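Local coordinates for protein inorganic pyrophosphatase (Shewanella sp. AS-11, PDB 6LL8) that probably catalyses the hydrolysis of diphosphate to two phosphates, using divalent metal ions bound in its active site, at residues Asn211-Leu223 with Gly244-Met257. Sequence-based numbering, arbitrary orientation. Where two conformers were deposited one is given.
Sequences NLVGIGQLEVIDL and GNRHSVLLLLTDIM
Gly214, Gly216, Leu218 and Val220 each bond through N-H and C=O to two different residues of segment 244-257, as Gly214 does to Ser248 O and Leu250 N; this makes the pair parallel, its strand axes 14° apart. Packing is tight at Gly216: CD1 of Leu251 lies 3.6 Å from atom C of Gly216, about where a beta-carbon on that residue would collide. On the same face CD1 of Leu218 rests alongside CD2 of Leu253 at 4.0 Å. On the other face of the sheet, Ile215 and Leu250 lie side by side, and CG2 of Ile215 meets CD1 of Leu252 at 4.0 Å. Next along, Gln217 holds CG anti to its backbone N (chi1 -177°) and stretches over Leu252, so that NE2 donates to OG1 of Thr254 at 2.9 Å, nearly straight and in the amide plane. Leu292 O also accepts from NE2, and Ser261 pairs with the threonine hydroxyl; the glutamine thus held touches the bound imidodiphosphate.

Looser are Asn211 and His247, meeting chiefly through OD1 and CD2, 3.6 Å apart, planes 75° from each other, while Asn211 ND2 donates to Met208 O. At the far end Asp222 and Met257 are exposed, but buried Asp255 is well bonded: OD2 accepts from Leu223 N at 3.1 Å, from above the carboxylate plane, and OD1 takes Met257 N at 2.9 Å in an Asx turn. A water lies within bonding distance of OD2 and Ile221 O. Replacing Asp255 by alanine would probably leave Lys258 without its salt-bridge mate and the Asx turn and Leu223 backbone less fixed.

Helix 230-243 connects the strands in a beta-alpha-beta crossover of the DHHA2 domain. Strands 203-208 and 260-267 flank the pair in the mixed sheet, helix 294-307 covers Ile215 and Leu250, and helix 176-187 packs on Glu219 and Ile256.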
ATOM      1  N   ASN A 211      19.436   5.943   5.595  1.00 16.27           N
ATOM      2  CA  ASN A 211      19.408   4.540   6.067  1.00 15.79           C
ATOM      3  C   ASN A 211      18.291   3.803   5.337  1.00 15.61           C
ATOM      4  O   ASN A 211      17.120   4.287   5.365  1.00 16.11           O
ATOM      5  CB  ASN A 211      19.193   4.507   7.571  1.00 18.18           C
ATOM      6  CG  ASN A 211      20.281   5.252   8.302  1.00 18.91           C
ATOM      7  OD1 ASN A 211      21.330   4.696   8.526  1.00 23.16           O
ATOM      8  ND2 ASN A 211      20.011   6.495   8.643  1.00 21.05           N
ATOM      9  N   LEU A 212      18.617   2.678   4.725  1.00 13.89           N
ATOM     10  CA  LEU A 212      17.628   1.922   3.951  1.00 12.76           C
ATOM     11  C   LEU A 212      16.901   0.987   4.922  1.00 12.29           C
ATOM     12  O   LEU A 212      17.540   0.098   5.517  1.00 12.85           O
ATOM     13  CB  LEU A 212      18.290   1.202   2.777  1.00 14.30           C
ATOM     14  CG  LEU A 212      17.312   0.497   1.847  1.00 14.88           C
ATOM     15  CD1 LEU A 212      16.346   1.478   1.204  1.00 16.30           C
ATOM     16  CD2 LEU A 212      18.036  -0.293   0.780  1.00 17.51           C
ATOM     17  N   VAL A 213      15.601   1.192   5.097  1.00 11.26           N
ATOM     18  CA  VAL A 213      14.764   0.410   6.023  1.00 11.09           C
ATOM     19  C   VAL A 213      13.676  -0.298   5.212  1.00 10.55           C
ATOM     20  O   VAL A 213      12.863   0.360   4.553  1.00 12.09           O
ATOM     21  CB  VAL A 213      14.148   1.352   7.066  1.00 12.26           C
ATOM     22  CG1 VAL A 213      13.175   0.609   7.952  1.00 13.07           C
ATOM     23  CG2 VAL A 213      15.230   2.049   7.857  1.00 13.40           C
ATOM     24  N   GLY A 214      13.648  -1.613   5.261  1.00  9.90           N
ATOM     25  CA  GLY A 214      12.591  -2.382   4.637  1.00  9.81           C
ATOM     26  C   GLY A 214      11.529  -2.750   5.639  1.00  9.58           C
ATOM     27  O   GLY A 214      11.868  -3.188   6.743  1.00 11.23           O
ATOM     28  N   ILE A 215      10.264  -2.576   5.277  1.00  8.60           N
ATOM     29  CA  ILE A 215       9.147  -2.922   6.181  1.00  8.64           C
ATOM     30  C   ILE A 215       8.124  -3.735   5.388  1.00  8.65           C
ATOM     31  O   ILE A 215       7.537  -3.198   4.431  1.00  9.10           O
ATOM     32  CB  ILE A 215       8.484  -1.672   6.774  1.00  8.92           C
ATOM     33  CG1 ILE A 215       9.520  -0.713   7.363  1.00  9.51           C
ATOM     34  CG2 ILE A 215       7.427  -2.098   7.771  1.00  9.69           C
ATOM     35  CD1 ILE A 215       8.949   0.548   7.964  1.00 11.10           C
ATOM     36  N   GLY A 216       7.892  -4.961   5.800  1.00  8.85           N
ATOM     37  CA  GLY A 216       6.806  -5.769   5.279  1.00  9.28           C
ATOM     38  C   GLY A 216       5.640  -5.788   6.233  1.00  8.59           C
ATOM     39  O   GLY A 216       5.774  -5.453   7.421  1.00  9.01           O
ATOM     40  N   GLN A 217       4.499  -6.189   5.718  1.00  8.66           N
ATOM     41  CA  GLN A 217       3.290  -6.351   6.538  1.00  8.59           C
ATOM     42  C   GLN A 217       2.484  -7.519   6.016  1.00  8.60           C
ATOM     43  O   GLN A 217       2.364  -7.689   4.798  1.00 10.30           O
ATOM     44  CB  GLN A 217       2.466  -5.071   6.542  1.00  8.44           C
ATOM     45  CG  GLN A 217       1.239  -5.183   7.457  1.00  9.25           C
ATOM     46  CD  GLN A 217       0.551  -3.877   7.741  1.00 10.11           C
ATOM     47  OE1 GLN A 217       0.523  -2.996   6.887  1.00 11.80           O
ATOM     48  NE2 GLN A 217       0.025  -3.707   8.942  1.00  9.72           N
ATOM     49  N   LEU A 218       1.949  -8.301   6.936  1.00  8.77           N
ATOM     50  CA  LEU A 218       1.012  -9.389   6.631  1.00  9.34           C
ATOM     51  C   LEU A 218      -0.200  -9.214   7.530  1.00  9.71           C
ATOM     52  O   LEU A 218      -0.168  -9.583   8.713  1.00 11.67           O
ATOM     53  CB  LEU A 218       1.668 -10.743   6.833  1.00 10.38           C
ATOM     54  CG  LEU A 218       2.802 -11.029   5.869  1.00 10.96           C
ATOM     55  CD1 LEU A 218       3.702 -12.135   6.396  1.00 13.31           C
ATOM     56  CD2 LEU A 218       2.269 -11.364   4.483  1.00 12.76           C
ATOM     57  N   GLU A 219      -1.276  -8.689   6.978  1.00  9.28           N
ATOM     58  CA  GLU A 219      -2.557  -8.530   7.674  1.00  9.32           C
ATOM     59  C   GLU A 219      -3.373  -9.804   7.530  1.00  9.80           C
ATOM     60  O   GLU A 219      -3.573 -10.302   6.416  1.00 11.28           O
ATOM     61  CB  GLU A 219      -3.369  -7.392   7.059  1.00 10.34           C
ATOM     62  CG  GLU A 219      -2.760  -6.001   7.155  1.00 11.11           C
ATOM     63  CD  GLU A 219      -3.344  -5.111   6.066  1.00 13.31           C
ATOM     64  OE1 GLU A 219      -3.233  -5.504   4.868  1.00 15.93           O
ATOM     65  OE2 GLU A 219      -3.940  -4.103   6.392  1.00 14.79           O
ATOM     66  N   VAL A 220      -3.804 -10.321   8.661  1.00  9.50           N
ATOM     67  CA  VAL A 220      -4.563 -11.586   8.704  1.00  9.79           C
ATOM     68  C   VAL A 220      -5.646 -11.484   9.762  1.00 10.21           C
ATOM     69  O   VAL A 220      -5.618 -10.592  10.614  1.00 10.80           O
ATOM     70  CB  VAL A 220      -3.630 -12.779   8.993  1.00 10.81           C
ATOM     71  CG1 VAL A 220      -2.557 -12.943   7.937  1.00 11.45           C
ATOM     72  CG2 VAL A 220      -3.020 -12.680  10.367  1.00 11.64           C
ATOM     73  N   ILE A 221      -6.551 -12.443   9.759  1.00 10.80           N
ATOM     74  CA  ILE A 221      -7.653 -12.515  10.750  0.50 11.04           C
ATOM     75  C   ILE A 221      -7.197 -13.138  12.068  1.00 12.29           C
ATOM     76  O   ILE A 221      -7.817 -12.842  13.086  1.00 16.93           O
ATOM     77  CB  ILE A 221      -8.812 -13.291  10.133  0.50 11.52           C
ATOM     78  CG1 ILE A 221      -9.474 -12.438   9.052  0.50 12.63           C
ATOM     79  CG2 ILE A 221      -9.775 -13.729  11.217  0.50 12.38           C
ATOM     80  CD1 ILE A 221     -10.400 -13.194   8.166  0.50 13.43           C
ATOM     81  N   ASP A 222      -6.152 -13.955  12.038  1.00 12.20           N
ATOM     82  CA  ASP A 222      -5.673 -14.725  13.205  1.00 13.83           C
ATOM     83  C   ASP A 222      -4.169 -14.937  13.109  1.00 13.16           C
ATOM     84  O   ASP A 222      -3.717 -15.669  12.221  1.00 13.26           O
ATOM     85  CB  ASP A 222      -6.453 -16.046  13.268  1.00 16.81           C
ATOM     86  CG  ASP A 222      -6.075 -16.970  14.417  1.00 22.87           C
ATOM     87  OD1 ASP A 222      -5.201 -16.566  15.219  1.00 22.65           O
ATOM     88  OD2 ASP A 222      -6.669 -18.092  14.491  1.00 34.41           O
ATOM     89  N   LEU A 223      -3.433 -14.267  13.977  1.00 15.08           N
ATOM     90  CA  LEU A 223      -1.955 -14.329  14.122  0.60 17.47           C
ATOM     91  C   LEU A 223      -1.445 -15.785  14.178  1.00 16.41           C
ATOM     92  O   LEU A 223      -0.262 -16.004  13.823  1.00 17.76           O
ATOM     93  CB  LEU A 223      -1.615 -13.521  15.389  0.60 21.89           C
ATOM     94  CG  LEU A 223      -0.165 -13.080  15.604  0.60 23.00           C
ATOM     95  CD1 LEU A 223       0.236 -11.996  14.620  0.60 27.01           C
ATOM     96  CD2 LEU A 223       0.064 -12.596  17.037  0.60 23.84           C
ATOM     97  N   GLY A 244      20.080  -6.587   0.443  1.00 14.40           N
ATOM     98  CA  GLY A 244      19.859  -5.207  -0.008  1.00 16.60           C
ATOM     99  C   GLY A 244      20.708  -4.211   0.737  1.00 15.74           C
ATOM    100  O   GLY A 244      20.504  -3.011   0.562  1.00 17.95           O
ATOM    101  N   ASN A 245      21.678  -4.667   1.525  1.00 16.30           N
ATOM    102  CA  ASN A 245      22.544  -3.789   2.348  1.00 16.71           C
ATOM    103  C   ASN A 245      21.652  -2.804   3.104  1.00 15.38           C
ATOM    104  O   ASN A 245      21.892  -1.589   3.136  1.00 18.81           O
ATOM    105  CB  ASN A 245      23.583  -3.063   1.494  1.00 20.08           C
ATOM    106  CG  ASN A 245      24.697  -2.457   2.315  1.00 26.00           C
ATOM    107  OD1 ASN A 245      25.020  -2.934   3.396  1.00 29.58           O
ATOM    108  ND2 ASN A 245      25.301  -1.396   1.799  1.00 37.08           N
ATOM    109  N   ARG A 246      20.648  -3.338   3.762  1.00 13.52           N
ATOM    110  CA  ARG A 246      19.695  -2.501   4.512  1.00 11.81           C
ATOM    111  C   ARG A 246      20.169  -2.287   5.940  1.00 12.71           C
ATOM    112  O   ARG A 246      20.809  -3.180   6.558  1.00 14.29           O
ATOM    113  CB  ARG A 246      18.322  -3.166   4.515  1.00 12.04           C
ATOM    114  CG  ARG A 246      17.673  -3.258   3.142  1.00 12.50           C
ATOM    115  CD  ARG A 246      16.310  -3.938   3.186  1.00 11.74           C
ATOM    116  NE  ARG A 246      15.626  -3.842   1.912  1.00 11.79           N
ATOM    117  CZ  ARG A 246      15.818  -4.654   0.883  1.00 12.57           C
ATOM    118  NH1 ARG A 246      16.612  -5.705   0.961  1.00 13.45           N
ATOM    119  NH2 ARG A 246      15.249  -4.386  -0.268  1.00 13.00           N
ATOM    120  N   HIS A 247      19.850  -1.140   6.512  1.00 12.30           N
ATOM    121  CA  HIS A 247      20.053  -0.869   7.946  1.00 12.32           C
ATOM    122  C   HIS A 247      19.161  -1.792   8.764  1.00 11.96           C
ATOM    123  O   HIS A 247      19.591  -2.316   9.803  1.00 12.98           O
ATOM    124  CB  HIS A 247      19.801   0.615   8.217  1.00 12.46           C
ATOM    125  CG  HIS A 247      19.917   0.980   9.654  1.00 13.80           C
ATOM    126  ND1 HIS A 247      18.953   0.660  10.572  1.00 14.70           N
ATOM    127  CD2 HIS A 247      20.921   1.598  10.332  1.00 15.87           C
ATOM    128  CE1 HIS A 247      19.361   1.074  11.769  1.00 15.23           C
ATOM    129  NE2 HIS A 247      20.569   1.684  11.632  1.00 17.23           N
ATOM    130  N   SER A 248      17.901  -1.918   8.369  1.00 11.94           N
ATOM    131  CA  SER A 248      16.892  -2.650   9.141  1.00 11.53           C
ATOM    132  C   SER A 248      15.923  -3.338   8.184  1.00 11.33           C
ATOM    133  O   SER A 248      15.603  -2.773   7.128  1.00 11.68           O
ATOM    134  CB  SER A 248      16.103  -1.727  10.032  1.00 12.65           C
ATOM    135  OG  SER A 248      16.898  -1.045  10.988  1.00 14.27           O
ATOM    136  N   VAL A 249      15.406  -4.476   8.619  1.00 10.73           N
ATOM    137  CA  VAL A 249      14.202  -5.094   8.019  1.00 10.13           C
ATOM    138  C   VAL A 249      13.235  -5.397   9.136  1.00 10.25           C
ATOM    139  O   VAL A 249      13.620  -6.033  10.124  1.00 11.20           O
ATOM    140  CB  VAL A 249      14.481  -6.329   7.149  1.00 11.02           C
ATOM    141  CG1 VAL A 249      13.174  -6.905   6.641  1.00 11.85           C
ATOM    142  CG2 VAL A 249      15.417  -6.025   5.987  1.00 12.39           C
ATOM    143  N   LEU A 250      12.006  -4.924   8.969  1.00 10.09           N
ATOM    144  CA  LEU A 250      10.917  -5.112   9.940  1.00  9.78           C
ATOM    145  C   LEU A 250       9.802  -5.847   9.225  1.00  9.65           C
ATOM    146  O   LEU A 250       9.508  -5.544   8.065  1.00 10.80           O
ATOM    147  CB  LEU A 250      10.401  -3.747  10.421  1.00 10.81           C
ATOM    148  CG  LEU A 250      11.466  -2.726  10.807  1.00 13.72           C
ATOM    149  CD1 LEU A 250      10.765  -1.437  11.219  1.00 14.77           C
ATOM    150  CD2 LEU A 250      12.434  -3.244  11.858  1.00 16.23           C
ATOM    151  N   LEU A 251       9.167  -6.771   9.922  1.00  9.60           N
ATOM    152  CA  LEU A 251       7.980  -7.465   9.364  1.00  9.38           C
ATOM    153  C   LEU A 251       6.869  -7.379  10.382  1.00  9.02           C
ATOM    154  O   LEU A 251       7.000  -7.903  11.484  1.00 10.42           O
ATOM    155  CB  LEU A 251       8.298  -8.906   8.984  1.00 10.15           C
ATOM    156  CG  LEU A 251       7.130  -9.717   8.426  1.00 10.33           C
ATOM    157  CD1 LEU A 251       6.602  -9.115   7.136  1.00 11.82           C
ATOM    158  CD2 LEU A 251       7.531 -11.162   8.196  1.00 11.54           C
ATOM    159  N   LEU A 252       5.781  -6.742   9.998  1.00  9.07           N
ATOM    160  CA  LEU A 252       4.569  -6.629  10.817  1.00  9.38           C
ATOM    161  C   LEU A 252       3.652  -7.795  10.557  1.00  9.50           C
ATOM    162  O   LEU A 252       3.218  -8.009   9.417  1.00 10.38           O
ATOM    163  CB  LEU A 252       3.833  -5.339  10.446  1.00  9.57           C
ATOM    164  CG  LEU A 252       4.552  -4.034  10.765  1.00 10.38           C
ATOM    165  CD1 LEU A 252       4.054  -2.938   9.837  1.00 11.58           C
ATOM    166  CD2 LEU A 252       4.334  -3.646  12.220  1.00 12.30           C
ATOM    167  N   LEU A 253       3.371  -8.557  11.596  1.00  9.38           N
ATOM    168  CA  LEU A 253       2.350  -9.629  11.545  1.00  9.00           C
ATOM    169  C   LEU A 253       1.126  -9.013  12.229  1.00  9.11           C
ATOM    170  O   LEU A 253       1.113  -8.813  13.452  1.00 10.23           O
ATOM    171  CB  LEU A 253       2.847 -10.878  12.274  1.00 10.39           C
ATOM    172  CG  LEU A 253       4.205 -11.406  11.833  1.00 11.40           C
ATOM    173  CD1 LEU A 253       4.553 -12.653  12.639  1.00 13.87           C
ATOM    174  CD2 LEU A 253       4.233 -11.710  10.341  1.00 12.14           C
ATOM    175  N   THR A 254       0.147  -8.614  11.437  1.00  9.12           N
ATOM    176  CA  THR A 254      -0.943  -7.739  11.882  1.00  9.05           C
ATOM    177  C   THR A 254      -2.225  -8.546  11.975  1.00  9.29           C
ATOM    178  O   THR A 254      -2.688  -9.089  10.989  1.00 10.58           O
ATOM    179  CB  THR A 254      -1.096  -6.561  10.944  1.00  9.52           C
ATOM    180  OG1 THR A 254       0.128  -5.823  10.934  1.00  9.35           O
ATOM    181  CG2 THR A 254      -2.256  -5.684  11.337  1.00 10.14           C
ATOM    182  N   ASP A 255      -2.800  -8.598  13.179  1.00  9.69           N
ATOM    183  CA  ASP A 255      -4.071  -9.287  13.436  1.00 10.62           C
ATOM    184  C   ASP A 255      -5.166  -8.238  13.390  1.00  9.77           C
ATOM    185  O   ASP A 255      -5.207  -7.345  14.251  1.00 11.04           O
ATOM    186  CB  ASP A 255      -3.964  -9.983  14.790  1.00 13.15           C
ATOM    187  CG  ASP A 255      -5.161 -10.829  15.138  1.00 14.51           C
ATOM    188  OD1 ASP A 255      -6.276 -10.333  14.943  1.00 13.21           O
ATOM    189  OD2 ASP A 255      -4.941 -12.028  15.545  1.00 18.01           O
ATOM    190  N   ILE A 256      -6.025  -8.330  12.388  1.00  9.76           N
ATOM    191  CA  ILE A 256      -7.055  -7.293  12.185  1.00 11.38           C
ATOM    192  C   ILE A 256      -8.213  -7.431  13.161  1.00 12.58           C
ATOM    193  O   ILE A 256      -8.998  -6.493  13.259  1.00 15.77           O
ATOM    194  CB  ILE A 256      -7.532  -7.219  10.746  1.00 11.69           C
ATOM    195  CG1 ILE A 256      -8.397  -8.404  10.341  1.00 13.73           C
ATOM    196  CG2 ILE A 256      -6.360  -6.988   9.811  1.00 12.12           C
ATOM    197  CD1 ILE A 256      -9.506  -8.067   9.398  1.00 13.50           C
ATOM    198  N   MET A 257      -8.302  -8.538  13.866  1.00 13.03           N
ATOM    199  CA  MET A 257      -9.376  -8.689  14.870  0.70 14.93           C
ATOM    200  C   MET A 257      -8.861  -8.242  16.252  1.00 14.57           C
ATOM    201  O   MET A 257      -9.619  -7.512  16.904  1.00 20.59           O
ATOM    202  CB  MET A 257      -9.931 -10.121  14.854  0.70 17.02           C
ATOM    203  CG  MET A 257     -10.318 -10.612  13.426  0.70 17.68           C
ATOM    204  SD  MET A 257     -11.645  -9.678  12.551  0.70 20.27           S
ATOM    205  CE  MET A 257     -13.011 -10.046  13.646  0.70 25.44           C
TER
HETATM  206  O   HOH W   1      -7.745 -12.960  15.824  1.00 24.90           O